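Local coordinates for putative transcriptional regulator TRANSCRIPTION REGULATOR protein (Rhizobium meliloti, PDB 5NLA) that activates transcription, probably by binding specific DNA sites, and binds c-di-GMP by a PilZ-like mechanism to regulate extracellular polysaccharide production, at residues A[174-177]-A[178-181]; A[247-250]-A[251-255]; A[277-280]-A[281-285]. All coordinates share one frame; numbering follows the deposited sequence.

Interaction 1: A[174-177]-A[178-181]; sequences PYEL and LADD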
# COMPACT_ATOMS: atom_id res chain seq x y z
N PRO A 174 5.54 -2.20 4.02
CA PRO A 174 6.58 -2.41 3.00
C PRO A 174 6.76 -3.88 2.65
O PRO A 174 6.62 -4.73 3.52
CB PRO A 174 7.85 -1.87 3.66
CG PRO A 174 7.41 -1.12 4.86
CD PRO A 174 6.10 -1.69 5.28
N TYR A 175 7.09 -4.16 1.38
CA TYR A 175 7.12 -5.54 0.85
C TYR A 175 7.63 -6.57 1.85
O TYR A 175 7.02 -7.63 2.02
CB TYR A 175 8.00 -5.66 -0.41
CG TYR A 175 7.83 -7.02 -1.06
CD1 TYR A 175 6.67 -7.32 -1.76
CD2 TYR A 175 8.79 -8.02 -0.93
CE1 TYR A 175 6.47 -8.55 -2.33
CE2 TYR A 175 8.59 -9.26 -1.50
CZ TYR A 175 7.42 -9.52 -2.20
OH TYR A 175 7.17 -10.74 -2.80
N GLU A 176 8.74 -6.25 2.48
CA GLU A 176 9.47 -7.19 3.30
C GLU A 176 8.74 -7.59 4.58
O GLU A 176 8.92 -8.71 5.06
CB GLU A 176 10.83 -6.60 3.63
CG GLU A 176 11.77 -7.56 4.32
CD GLU A 176 12.11 -8.82 3.53
OE1 GLU A 176 12.14 -8.76 2.27
OE2 GLU A 176 12.36 -9.87 4.18
N LEU A 177 7.92 -6.70 5.12
CA LEU A 177 7.12 -7.00 6.32
C LEU A 177 6.38 -8.34 6.20
O LEU A 177 6.37 -9.13 7.14
CB LEU A 177 6.11 -5.87 6.60
CG LEU A 177 6.01 -5.39 8.05
CD1 LEU A 177 5.63 -6.53 8.98
CD2 LEU A 177 7.32 -4.74 8.51
N LEU A 178 5.79 -8.57 5.03
CA LEU A 178 4.96 -9.74 4.78
C LEU A 178 5.53 -10.69 3.71
O LEU A 178 4.86 -11.65 3.32
CB LEU A 178 3.55 -9.30 4.37
CG LEU A 178 2.78 -8.38 5.33
CD1 LEU A 178 1.62 -7.66 4.65
CD2 LEU A 178 2.27 -9.19 6.51
N ALA A 179 6.77 -10.45 3.26
CA ALA A 179 7.38 -11.25 2.18
C ALA A 179 7.43 -12.76 2.48
O ALA A 179 7.35 -13.58 1.56
CB ALA A 179 8.77 -10.72 1.86
N ASP A 180 7.54 -13.12 3.76
CA ASP A 180 7.51 -14.52 4.17
C ASP A 180 6.24 -15.26 3.74
O ASP A 180 6.32 -16.40 3.30
CB ASP A 180 7.70 -14.67 5.70
CG ASP A 180 9.15 -14.51 6.14
OD1 ASP A 180 10.06 -14.40 5.28
OD2 ASP A 180 9.38 -14.51 7.37
N ASP A 181 5.08 -14.60 3.83
CA ASP A 181 3.81 -15.22 3.41
C ASP A 181 3.34 -14.69 2.03
O ASP A 181 2.15 -14.61 1.77
CB ASP A 181 2.74 -15.05 4.50
CG ASP A 181 3.01 -15.92 5.74
OD1 ASP A 181 3.71 -15.46 6.68
OD2 ASP A 181 2.50 -17.07 5.79
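The aromatic ring of Tyr175 meets the methyl group of Ala179, four residues on. Tyr175 CE2 lies 3.7 Å from Ala179 CB, and the approach to the ring is oblique. The same ring also meets that of Trp124, with the two planes about 25° apart, while His256 and Arg257 of helix 251-261 touch the tyrosine side chain too. With chi1 at -171° the tyrosine ring swings to the carbonyl side of its residue, where CE2 can reach the methyl. The second flat group is the carboxylate of Glu176. Its OE1 passes 3.9 Å from Ala179 CB, so the methyl touches both an aromatic and an acidic group. The carboxylate finds its polar partners outside this turn. OE2 forms a salt bridge with Arg301, and OE1 is hydrogen-bonded to His260. The two backbone bonds that join 174-177 to 178-181 are both weak: Leu178 N to Tyr175 O is 3.4 Å, and Ala179 N to Glu176 O is 3.3 Å. Asp180 OD1 stands 5.2 Å from Glu176 OE2, a like charge. The Arg301 and His260 partners probably offset that repulsion and help keep the glutamate ionised beside the Ala179 methyl.

Interaction 2: A[247-250]-A[251-255]; sequences AKMG and VMERA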
# COMPACT_ATOMS: atom_id res chain seq x y z
N ALA A 247 -2.02 -12.24 -13.47
CA ALA A 247 -0.83 -11.78 -12.74
C ALA A 247 0.19 -10.99 -13.58
O ALA A 247 1.21 -11.54 -14.02
CB ALA A 247 -0.16 -12.96 -12.03
N LYS A 248 -0.10 -9.70 -13.79
CA LYS A 248 0.84 -8.76 -14.43
C LYS A 248 1.46 -7.85 -13.37
O LYS A 248 1.07 -6.70 -13.18
CB LYS A 248 0.13 -7.94 -15.51
CG LYS A 248 -0.12 -8.70 -16.81
CD LYS A 248 1.16 -8.94 -17.62
CE LYS A 248 1.63 -7.70 -18.38
NZ LYS A 248 0.83 -7.44 -19.61
N MET A 249 2.46 -8.40 -12.69
CA MET A 249 3.13 -7.75 -11.56
C MET A 249 4.07 -6.63 -12.03
O MET A 249 4.78 -6.78 -13.04
CB MET A 249 3.90 -8.82 -10.74
CG MET A 249 4.39 -8.38 -9.37
SD MET A 249 5.26 -9.64 -8.42
CE MET A 249 3.94 -10.82 -8.26
N GLY A 250 4.08 -5.52 -11.29
CA GLY A 250 4.95 -4.38 -11.58
C GLY A 250 6.42 -4.65 -11.24
O GLY A 250 6.72 -5.52 -10.41
N VAL A 251 7.33 -3.92 -11.88
CA VAL A 251 8.75 -4.12 -11.68
C VAL A 251 9.17 -4.19 -10.22
O VAL A 251 9.84 -5.14 -9.84
CB VAL A 251 9.68 -3.13 -12.46
CG1 VAL A 251 9.74 -3.50 -13.93
CG2 VAL A 251 9.31 -1.67 -12.26
N MET A 252 8.79 -3.21 -9.41
CA MET A 252 9.33 -3.10 -8.05
C MET A 252 8.93 -4.26 -7.17
O MET A 252 9.73 -4.74 -6.37
CB MET A 252 8.93 -1.79 -7.36
CG MET A 252 9.64 -1.51 -6.04
SD MET A 252 11.45 -1.59 -6.05
CE MET A 252 11.73 0.04 -5.38
N GLU A 253 7.69 -4.72 -7.31
CA GLU A 253 7.22 -5.90 -6.59
C GLU A 253 8.03 -7.13 -7.05
O GLU A 253 8.43 -7.95 -6.22
CB GLU A 253 5.70 -6.09 -6.78
CG GLU A 253 4.92 -6.54 -5.54
CD GLU A 253 4.49 -7.97 -5.60
OE1 GLU A 253 5.36 -8.82 -5.88
OE2 GLU A 253 3.28 -8.25 -5.35
N ARG A 254 8.29 -7.23 -8.35
CA ARG A 254 9.10 -8.33 -8.88
C ARG A 254 10.55 -8.28 -8.42
O ARG A 254 11.13 -9.33 -8.13
CB ARG A 254 9.00 -8.42 -10.41
CG ARG A 254 7.71 -9.10 -10.86
CD ARG A 254 7.62 -9.28 -12.36
NE ARG A 254 7.57 -7.98 -13.02
CZ ARG A 254 8.37 -7.56 -14.01
NH1 ARG A 254 9.32 -8.34 -14.53
NH2 ARG A 254 8.20 -6.33 -14.50
N ALA A 255 11.11 -7.08 -8.33
CA ALA A 255 12.46 -6.86 -7.81
C ALA A 255 12.59 -7.16 -6.32
O ALA A 255 13.50 -7.88 -5.90
CB ALA A 255 12.90 -5.43 -8.07
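Met249 and Arg254 lie against each other across the start of a helix. Met249 CG is 3.7 Å from Arg254 CG, and Met249 CB is 3.8 Å from the same carbon. Glu253 comes across the methionine. Its side chain crosses that of Met249 at about a right angle, with Glu253 CB 3.7 Å from Met249 CG. The first torsion of Met249 (chi1 -167°) puts CG opposite the backbone N, where it touches both helix residues. The arginine chain bends at chi3 and turns back along the loop. Arg254 NE then bonds to Met249 O at 3.0 Å. This donor sits above the carbonyl plane, 55° out of it, and the acceptor is tilted from the guanidinium plane. One residue on, Arg254 N bonds to Gly250 O at 3.1 Å. Outside the turn, Glu253 OE2 bonds to Ser154 OG, and Arg254 NH1 bonds weakly to Leu277 O. Arg254 thus grips successive carbonyls by backbone and side chain. Gly250 is the N-cap of helix 251-261. The sequence and position of this helix are consistent with the first helix of an AraC-type DNA-binding domain.

Interaction 3: A[277-280]-A[281-285]; sequences LGIS and RTRLY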
# COMPACT_ATOMS: atom_id res chain seq x y z
N LEU A 277 14.66 -9.42 -14.48
CA LEU A 277 13.42 -8.62 -14.61
C LEU A 277 13.11 -8.24 -16.07
O LEU A 277 12.02 -7.74 -16.35
CB LEU A 277 13.53 -7.33 -13.79
CG LEU A 277 13.61 -7.44 -12.27
CD1 LEU A 277 13.91 -6.08 -11.66
CD2 LEU A 277 12.33 -8.01 -11.67
N GLY A 278 14.06 -8.44 -16.98
CA GLY A 278 13.93 -7.97 -18.37
C GLY A 278 14.04 -6.47 -18.45
O GLY A 278 13.24 -5.81 -19.11
N ILE A 279 15.06 -5.92 -17.78
CA ILE A 279 15.18 -4.48 -17.61
C ILE A 279 16.65 -4.03 -17.53
O ILE A 279 17.53 -4.81 -17.17
CB ILE A 279 14.32 -4.00 -16.40
CG1 ILE A 279 13.85 -2.56 -16.58
CG2 ILE A 279 15.04 -4.18 -15.06
CD1 ILE A 279 13.00 -2.31 -17.81
N SER A 280 16.89 -2.77 -17.91
CA SER A 280 18.23 -2.17 -17.94
C SER A 280 18.75 -1.80 -16.55
O SER A 280 18.00 -1.73 -15.58
CB SER A 280 18.21 -0.90 -18.80
OG SER A 280 17.33 0.09 -18.25
N ARG A 281 20.05 -1.54 -16.50
CA ARG A 281 20.74 -1.17 -15.27
C ARG A 281 20.25 0.18 -14.73
O ARG A 281 20.09 0.35 -13.52
CB ARG A 281 22.24 -1.16 -15.52
CG ARG A 281 23.13 -1.06 -14.29
CD ARG A 281 23.06 -2.29 -13.40
NE ARG A 281 23.93 -2.09 -12.24
CZ ARG A 281 25.23 -2.37 -12.19
NH1 ARG A 281 25.89 -2.90 -13.22
NH2 ARG A 281 25.90 -2.14 -11.06
N THR A 282 19.97 1.12 -15.64
CA THR A 282 19.43 2.45 -15.30
C THR A 282 18.04 2.40 -14.69
O THR A 282 17.73 3.19 -13.80
CB THR A 282 19.30 3.36 -16.54
OG1 THR A 282 18.33 2.81 -17.44
CG2 THR A 282 20.65 3.54 -17.26
N ARG A 283 17.19 1.51 -15.19
CA ARG A 283 15.86 1.35 -14.60
C ARG A 283 15.93 0.81 -13.18
O ARG A 283 15.12 1.18 -12.33
CB ARG A 283 15.00 0.41 -15.43
CG ARG A 283 13.50 0.62 -15.22
CD ARG A 283 12.97 1.57 -16.28
NE ARG A 283 11.88 2.40 -15.78
CZ ARG A 283 11.40 3.46 -16.42
NH1 ARG A 283 11.90 3.84 -17.61
NH2 ARG A 283 10.41 4.15 -15.89
N LEU A 284 16.87 -0.10 -12.92
CA LEU A 284 17.04 -0.65 -11.57
C LEU A 284 17.46 0.45 -10.59
O LEU A 284 16.85 0.64 -9.54
CB LEU A 284 18.04 -1.80 -11.55
CG LEU A 284 18.16 -2.53 -10.21
CD1 LEU A 284 16.80 -3.05 -9.76
CD2 LEU A 284 19.18 -3.66 -10.27
N TYR A 285 18.49 1.19 -10.99
CA TYR A 285 18.94 2.37 -10.28
C TYR A 285 17.79 3.37 -9.97
O TYR A 285 17.73 3.91 -8.87
CB TYR A 285 20.05 3.04 -11.09
CG TYR A 285 20.71 4.23 -10.44
CD1 TYR A 285 20.11 5.49 -10.47
CD2 TYR A 285 21.96 4.10 -9.83
CE1 TYR A 285 20.72 6.58 -9.89
CE2 TYR A 285 22.59 5.19 -9.25
CZ TYR A 285 21.97 6.43 -9.29
OH TYR A 285 22.57 7.52 -8.73
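Ile279 reaches Arg283 because its CG1 branch stands anti to the backbone N (chi1 -152°) and is carried toward the helix. There Ile279 CG1 meets Arg283 CB at 3.4 Å and Arg283 CG at 3.5 Å. Ile279 CD1 adds a looser touch, 3.9 Å from Arg283 CG. The two side chains cross obliquely. Only the aliphatic base of the arginine takes part, since its chain bends at chi2 and chi3 and the guanidinium leads away. At Ser280, OG sits between the backbone N and the carbonyl carbon (chi1 63°), and Thr282 OG1 takes the matching place (chi1 65°). These settings bring Ser280 OG and Thr282 OG1 to 3.0 Å, a hydrogen bond in which either may be the donor. Ser280 is the N-cap of helix 281-288, and Leu284 N gives Ser280 O a weak bond of 3.3 Å. Shortening Ile279 to an alanine removes CG1 and CD1, and is likely to leave the CB and CG of Arg283 without their apolar partner and freer to turn.

The helix just before, 270-275, ends in a Schellman motif with Gly278 at C-prime. Leu284 packs back on Ile273 and Cys274 of that helix, and Arg281 touches Pro270 and Cys274. Two helices joined by such a turn are as expected of the AraC-family helix-turn-helix, and 281-288 is probably its recognition helix, as in AraC relatives. The contact is therefore mixed in character. Carbon atoms pack Ile279 on Arg283, while paired hydroxyls bridge the loop and the first turn. The contact lies near the surface, and the guanidinium of Arg283 leads away from the loop. Any part it plays in meeting DNA can only be inferred from the family.

The three contacts follow one another along the chain. Each is a local turn at or beside a helix. Interaction 1 comes straight after strand 166-173 of the seven-stranded antiparallel sheet. Interaction 2 opens helix 251-261, and interaction 3 opens helix 281-288. Centres of interactions 1 and 2 are about 14 Å apart, and they touch where Tyr175 packs on Glu253. Interactions 2 and 3 are about 13 Å apart between centres, and Leu277 packs on Arg254 and Ala255. Interactions 1 and 3 do not touch; their centres are about 22 Å apart. Interaction 2 touches both of the others and thus joins the turn beside the sheet to the probable helix-turn-helix.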